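Local coordinates for protein peroxiredoxin (Clostridioides difficile, PDB 6TSB) that is a bifunctional spore coat protein that pairs a predicted thiol peroxidase with the chitin-degrading family 18 glycoside hydrolase domain present here, at residues A[40-45]-A[55-60]; A[174-179]-A[201-206]. One frame throughout, in Å; residues are numbered along the deposited sequence.

Contact 1: A[40-45]-A[55-60]; sequences EYVLGN and DAVIFA
Ile58 lies across one face of the Tyr41 ring where two neighbouring parallel strands of the GH18 (beta/alpha)8 (TIM) barrel, 37-43 and 56-64, run side by side. The contact is a CH-pi one: Ile58 CD1 sits 3.8 Å from the centroid of the Tyr41 ring, 26° off the ring normal and displaced toward the rim near CZ and CE1. The other branch, Ile58 CG2, meets Tyr41 CE2 at 3.4 Å. Tyr41 CG and Ile58 CG1 both stand anti to their carbonyl carbons (chi1 -75° and -56°), on the sheet face they share. Ala60 CB comes to the ring edge instead, near its plane. The sheet face carrying Tyr41, Ile58 and Ala60 looks into the barrel, where Tyr41 OH is hydrogen-bonded to Asp135 and Asn203, which ties down the far end of the ring. On the reverse face Val42 CG2 packs on Val57 CB at 4.1 Å, and helix 75-83 covers Val57 and Phe59. The backbones are joined by four hydrogen bonds. Glu40 N reaches Ala56 O at a long 3.3 Å, whereas Ile58 N to Glu40 O is 2.8 Å; Val42 N to Ile58 O and Ala60 N to Val42 O complete the set. Strand 37-43 is not the edge of the assembled sheet: Glu40 and Tyr41 also pair with a parallel strand of the second subunit, and Ser331 of that subunit bonds Glu40 OE2. Beyond them, the Leu43 methyl CD1 rests 3.3 Å from Ala60 O.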
loop_
_atom_site.group_PDB
_atom_site.type_symbol
_atom_site.label_atom_id
_atom_site.label_comp_id
_atom_site.label_asym_id
_atom_site.label_seq_id
_atom_site.Cartn_x
_atom_site.Cartn_y
_atom_site.Cartn_z
ATOM N N GLU A 40 -22.272 -15.493 2.542
ATOM C CA GLU A 40 -22.218 -14.571 3.695
ATOM C C GLU A 40 -23.274 -14.941 4.728
ATOM O O GLU A 40 -24.386 -15.357 4.346
ATOM C CB GLU A 40 -22.440 -13.121 3.276
ATOM C CG GLU A 40 -21.545 -12.680 2.142
ATOM C CD GLU A 40 -21.629 -11.200 1.793
ATOM O OE1 GLU A 40 -22.417 -10.856 0.868
ATOM O OE2 GLU A 40 -20.914 -10.405 2.439
ATOM N N TYR A 41 -22.872 -14.797 5.989
ATOM C CA TYR A 41 -23.739 -14.611 7.170
ATOM C C TYR A 41 -24.346 -13.215 7.011
ATOM O O TYR A 41 -23.623 -12.246 6.707
ATOM C CB TYR A 41 -22.979 -14.827 8.499
ATOM C CG TYR A 41 -22.690 -16.279 8.822
ATOM C CD1 TYR A 41 -21.628 -16.957 8.235
ATOM C CD2 TYR A 41 -23.510 -17.016 9.662
ATOM C CE1 TYR A 41 -21.382 -18.301 8.488
ATOM C CE2 TYR A 41 -23.267 -18.355 9.938
ATOM C CZ TYR A 41 -22.192 -19.005 9.362
ATOM O OH TYR A 41 -21.958 -20.327 9.607
ATOM N N VAL A 42 -25.659 -13.139 7.200
ATOM C CA VAL A 42 -26.451 -11.885 7.134
ATOM C C VAL A 42 -27.057 -11.657 8.516
ATOM O O VAL A 42 -28.048 -12.338 8.828
ATOM C CB VAL A 42 -27.532 -12.032 6.055
ATOM C CG1 VAL A 42 -28.219 -10.709 5.821
ATOM C CG2 VAL A 42 -26.967 -12.595 4.772
ATOM N N LEU A 43 -26.426 -10.821 9.338
ATOM C CA LEU A 43 -26.918 -10.419 10.689
ATOM C C LEU A 43 -27.603 -9.048 10.624
ATOM O O LEU A 43 -26.893 -8.020 10.534
ATOM C CB LEU A 43 -25.730 -10.359 11.649
ATOM C CG LEU A 43 -26.075 -9.985 13.085
ATOM C CD1 LEU A 43 -27.049 -11.000 13.686
ATOM C CD2 LEU A 43 -24.811 -9.822 13.934
ATOM N N GLY A 44 -28.930 -9.015 10.716
ATOM C CA GLY A 44 -29.677 -7.744 10.720
ATOM C C GLY A 44 -30.319 -7.520 9.371
ATOM O O GLY A 44 -30.591 -8.542 8.665
ATOM N N ASN A 45 -30.546 -6.256 9.008
ATOM C CA ASN A 45 -31.354 -5.891 7.812
ATOM C C ASN A 45 -30.655 -6.328 6.526
ATOM O O ASN A 45 -29.605 -5.800 6.182
ATOM C CB ASN A 45 -31.587 -4.380 7.753
ATOM C CG ASN A 45 -32.586 -4.026 6.677
ATOM O OD1 ASN A 45 -32.406 -4.357 5.498
ATOM N ND2 ASN A 45 -33.658 -3.390 7.116
ATOM N N ASP A 55 -23.342 -17.744 -3.691
ATOM C CA ASP A 55 -24.017 -19.048 -3.934
ATOM C C ASP A 55 -25.008 -19.310 -2.795
ATOM O O ASP A 55 -25.955 -20.096 -2.984
ATOM C CB ASP A 55 -23.014 -20.204 -4.034
ATOM C CG ASP A 55 -22.023 -20.100 -5.179
ATOM O OD1 ASP A 55 -22.429 -20.420 -6.295
ATOM O OD2 ASP A 55 -20.856 -19.701 -4.928
ATOM N N ALA A 56 -24.759 -18.721 -1.627
ATOM C CA ALA A 56 -25.563 -18.982 -0.423
ATOM C C ALA A 56 -25.455 -17.832 0.575
ATOM O O ALA A 56 -24.395 -17.169 0.675
ATOM C CB ALA A 56 -25.120 -20.270 0.204
ATOM N N VAL A 57 -26.567 -17.611 1.258
ATOM C CA VAL A 57 -26.739 -16.627 2.359
ATOM C C VAL A 57 -27.153 -17.421 3.598
ATOM O O VAL A 57 -28.003 -18.381 3.481
ATOM C CB VAL A 57 -27.776 -15.543 2.001
ATOM C CG1 VAL A 57 -27.245 -14.628 0.922
ATOM C CG2 VAL A 57 -29.111 -16.129 1.565
ATOM N N ILE A 58 -26.575 -17.047 4.731
ATOM C CA ILE A 58 -26.835 -17.725 6.022
ATOM C C ILE A 58 -27.456 -16.666 6.916
ATOM O O ILE A 58 -26.719 -15.794 7.368
ATOM C CB ILE A 58 -25.564 -18.351 6.638
ATOM C CG1 ILE A 58 -24.858 -19.325 5.693
ATOM C CG2 ILE A 58 -25.921 -19.029 7.940
ATOM C CD1 ILE A 58 -23.633 -20.014 6.301
ATOM N N PHE A 59 -28.774 -16.740 7.114
ATOM C CA PHE A 59 -29.509 -15.852 8.048
ATOM C C PHE A 59 -29.027 -16.113 9.476
ATOM O O PHE A 59 -29.098 -17.263 9.944
ATOM C CB PHE A 59 -31.019 -16.081 7.969
ATOM C CG PHE A 59 -31.772 -15.241 8.969
ATOM C CD1 PHE A 59 -31.934 -13.875 8.769
ATOM C CD2 PHE A 59 -32.289 -15.796 10.125
ATOM C CE1 PHE A 59 -32.607 -13.089 9.692
ATOM C CE2 PHE A 59 -32.953 -15.005 11.055
ATOM C CZ PHE A 59 -33.102 -13.653 10.843
ATOM N N ALA A 60 -28.629 -15.068 10.184
ATOM C CA ALA A 60 -28.269 -15.140 11.614
ATOM C C ALA A 60 -29.167 -14.214 12.455
ATOM O O ALA A 60 -29.258 -13.019 12.181
ATOM C CB ALA A 60 -26.812 -14.785 11.722
#

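Contact 2: A[174-179]-A[201-206]; sequences WLSVAG and YFNLMS
Ser176 OG is gripped by Trp174 NE1, 2.8 Å away within the same strand, and by Asp135 OD1 of the adjoining strand, while Asn203 ND2 approaches it to 3.6 Å across the contact without bonding. Ser176 OG lies 19° out of the indole plane. That bond helps fix the Trp174 ring, over one face of which Tyr201 brings CD2 and CE2, toward the rim: Trp174 CZ3 meets Tyr201 CE2 at 3.6 Å, the side chains crossing at about a right angle, with ring planes at 47°. Asn203 ND2 bonds Tyr41 OH, but Asn203 OD1 is buried with no partner in the model. On the reverse face Phe202 CG is anti to its backbone N (chi1 -176°), and the ring tip, CZ, reaches Gly179 CA at 3.5 Å, taking the place where a side chain on Gly179 would begin. In the parallel pairing Val177 N to Tyr201 O is weak; Asn203 N to Val177 O and Met205 N to Gly179 O are both 2.8 Å and nearly straight, with Gly179 N to Asn203 O between them. Met205, the centre of an inverse gamma turn, puts SD beside Ala178 CB. These two barrel strands lie between strands 133-137 and 254-264; Phe202 and Leu204 face helix 237-246 outside, and Phe330 of the second subunit packs on Asn203 and Met205 within.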
loop_
_atom_site.group_PDB
_atom_site.type_symbol
_atom_site.label_atom_id
_atom_site.label_comp_id
_atom_site.label_asym_id
_atom_site.label_seq_id
_atom_site.Cartn_x
_atom_site.Cartn_y
_atom_site.Cartn_z
ATOM N N TRP A 174 -29.024 -28.711 3.139
ATOM C CA TRP A 174 -27.724 -28.253 3.642
ATOM C C TRP A 174 -27.741 -28.375 5.156
ATOM O O TRP A 174 -28.687 -27.909 5.815
ATOM C CB TRP A 174 -27.492 -26.835 3.155
ATOM C CG TRP A 174 -26.464 -26.016 3.860
ATOM C CD1 TRP A 174 -26.312 -25.785 5.198
ATOM C CD2 TRP A 174 -25.519 -25.183 3.191
ATOM N NE1 TRP A 174 -25.303 -24.885 5.406
ATOM C CE2 TRP A 174 -24.812 -24.482 4.188
ATOM C CE3 TRP A 174 -25.221 -24.962 1.843
ATOM C CZ2 TRP A 174 -23.798 -23.585 3.868
ATOM C CZ3 TRP A 174 -24.233 -24.062 1.531
ATOM C CH2 TRP A 174 -23.537 -23.379 2.530
ATOM N N LEU A 175 -26.706 -29.006 5.679
ATOM C CA LEU A 175 -26.434 -28.966 7.118
ATOM C C LEU A 175 -24.981 -28.545 7.252
ATOM O O LEU A 175 -24.166 -29.104 6.536
ATOM C CB LEU A 175 -26.695 -30.361 7.698
ATOM C CG LEU A 175 -26.230 -30.556 9.140
ATOM C CD1 LEU A 175 -26.863 -29.525 10.053
ATOM C CD2 LEU A 175 -26.548 -31.962 9.623
ATOM N N SER A 176 -24.690 -27.586 8.120
ATOM C CA SER A 176 -23.334 -27.066 8.330
ATOM C C SER A 176 -23.170 -26.758 9.811
ATOM O O SER A 176 -24.157 -26.652 10.520
ATOM C CB SER A 176 -23.055 -25.859 7.456
ATOM O OG SER A 176 -23.893 -24.742 7.797
ATOM N N VAL A 177 -21.934 -26.635 10.235
ATOM C CA VAL A 177 -21.554 -26.418 11.645
ATOM C C VAL A 177 -20.525 -25.314 11.571
ATOM O O VAL A 177 -19.667 -25.386 10.694
ATOM C CB VAL A 177 -20.980 -27.723 12.215
ATOM C CG1 VAL A 177 -20.212 -27.503 13.512
ATOM C CG2 VAL A 177 -22.085 -28.756 12.379
ATOM N N ALA A 178 -20.673 -24.310 12.410
ATOM C CA ALA A 178 -19.696 -23.229 12.599
ATOM C C ALA A 178 -18.782 -23.665 13.728
ATOM O O ALA A 178 -19.329 -23.970 14.808
ATOM C CB ALA A 178 -20.394 -21.932 12.952
ATOM N N GLY A 179 -17.470 -23.674 13.480
ATOM C CA GLY A 179 -16.457 -23.968 14.507
ATOM C C GLY A 179 -15.079 -23.439 14.153
ATOM O O GLY A 179 -14.942 -22.789 13.121
ATOM N N TYR A 201 -20.884 -28.955 5.123
ATOM C CA TYR A 201 -19.781 -27.986 5.258
ATOM C C TYR A 201 -19.448 -27.788 6.729
ATOM O O TYR A 201 -20.347 -27.869 7.569
ATOM C CB TYR A 201 -20.163 -26.643 4.628
ATOM C CG TYR A 201 -20.340 -26.688 3.133
ATOM C CD1 TYR A 201 -19.241 -26.778 2.293
ATOM C CD2 TYR A 201 -21.590 -26.610 2.545
ATOM C CE1 TYR A 201 -19.387 -26.849 0.913
ATOM C CE2 TYR A 201 -21.755 -26.631 1.167
ATOM C CZ TYR A 201 -20.646 -26.762 0.352
ATOM O OH TYR A 201 -20.768 -26.768 -0.998
ATOM N N PHE A 202 -18.181 -27.518 7.006
ATOM C CA PHE A 202 -17.683 -27.018 8.302
ATOM C C PHE A 202 -17.261 -25.587 8.019
ATOM O O PHE A 202 -16.421 -25.407 7.107
ATOM C CB PHE A 202 -16.520 -27.864 8.816
ATOM C CG PHE A 202 -16.041 -27.448 10.180
ATOM C CD1 PHE A 202 -15.177 -26.379 10.335
ATOM C CD2 PHE A 202 -16.500 -28.085 11.310
ATOM C CE1 PHE A 202 -14.742 -25.976 11.589
ATOM C CE2 PHE A 202 -16.066 -27.680 12.570
ATOM C CZ PHE A 202 -15.189 -26.637 12.709
ATOM N N ASN A 203 -17.928 -24.633 8.667
ATOM C CA ASN A 203 -17.764 -23.179 8.457
ATOM C C ASN A 203 -16.680 -22.740 9.433
ATOM O O ASN A 203 -16.983 -22.430 10.641
ATOM C CB ASN A 203 -19.081 -22.395 8.600
ATOM C CG ASN A 203 -20.136 -22.778 7.572
ATOM O OD1 ASN A 203 -19.882 -23.613 6.684
ATOM N ND2 ASN A 203 -21.332 -22.212 7.717
ATOM N N LEU A 204 -15.444 -22.748 8.935
ATOM C CA LEU A 204 -14.261 -22.455 9.761
ATOM C C LEU A 204 -14.278 -20.968 10.082
ATOM O O LEU A 204 -14.033 -20.169 9.179
ATOM C CB LEU A 204 -12.985 -22.898 9.026
ATOM C CG LEU A 204 -11.675 -22.346 9.592
ATOM C CD1 LEU A 204 -11.529 -22.653 11.063
ATOM C CD2 LEU A 204 -10.488 -22.889 8.816
ATOM N N MET A 205 -14.458 -20.638 11.346
ATOM C CA MET A 205 -14.454 -19.242 11.854
ATOM C C MET A 205 -13.018 -18.828 12.158
ATOM O O MET A 205 -12.621 -18.738 13.333
ATOM C CB MET A 205 -15.363 -19.101 13.071
ATOM C CG MET A 205 -16.834 -19.308 12.656
ATOM S SD MET A 205 -18.040 -18.996 13.960
ATOM C CE MET A 205 -17.374 -20.024 15.284
ATOM N N SER A 206 -12.285 -18.580 11.081
ATOM C CA SER A 206 -10.831 -18.312 11.076
ATOM C C SER A 206 -10.631 -16.826 11.318
ATOM O O SER A 206 -10.082 -16.180 10.427
ATOM C CB SER A 206 -10.223 -18.791 9.778
ATOM O OG SER A 206 -11.168 -18.803 8.714
#

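Contacts 1 and 2 join strand pairs of one curled barrel sheet, with strands 92-98 and 133-137 between them, and their centres are about 14 Å apart. They meet inside the barrel: Tyr41 OH and Asn203 ND2 are 2.7 Å apart, a probable hydrogen bond, and Ile58 CD1 packs 3.5 Å from the same Asn203 ND2. Nearer the N-terminal ends of these strands, Ala56 CB touches Trp174 CZ3 at 4.1 Å. Asp135, bonded from both contacts by Tyr41 and Ser176, belongs to the DxxDxDxE sequence that marks the active site of GH18 chitinases, so both probably help shape that site. Leu43 of contact 1 and Gly179 of contact 2 each lie about 7 Å from a bound diethylene glycol.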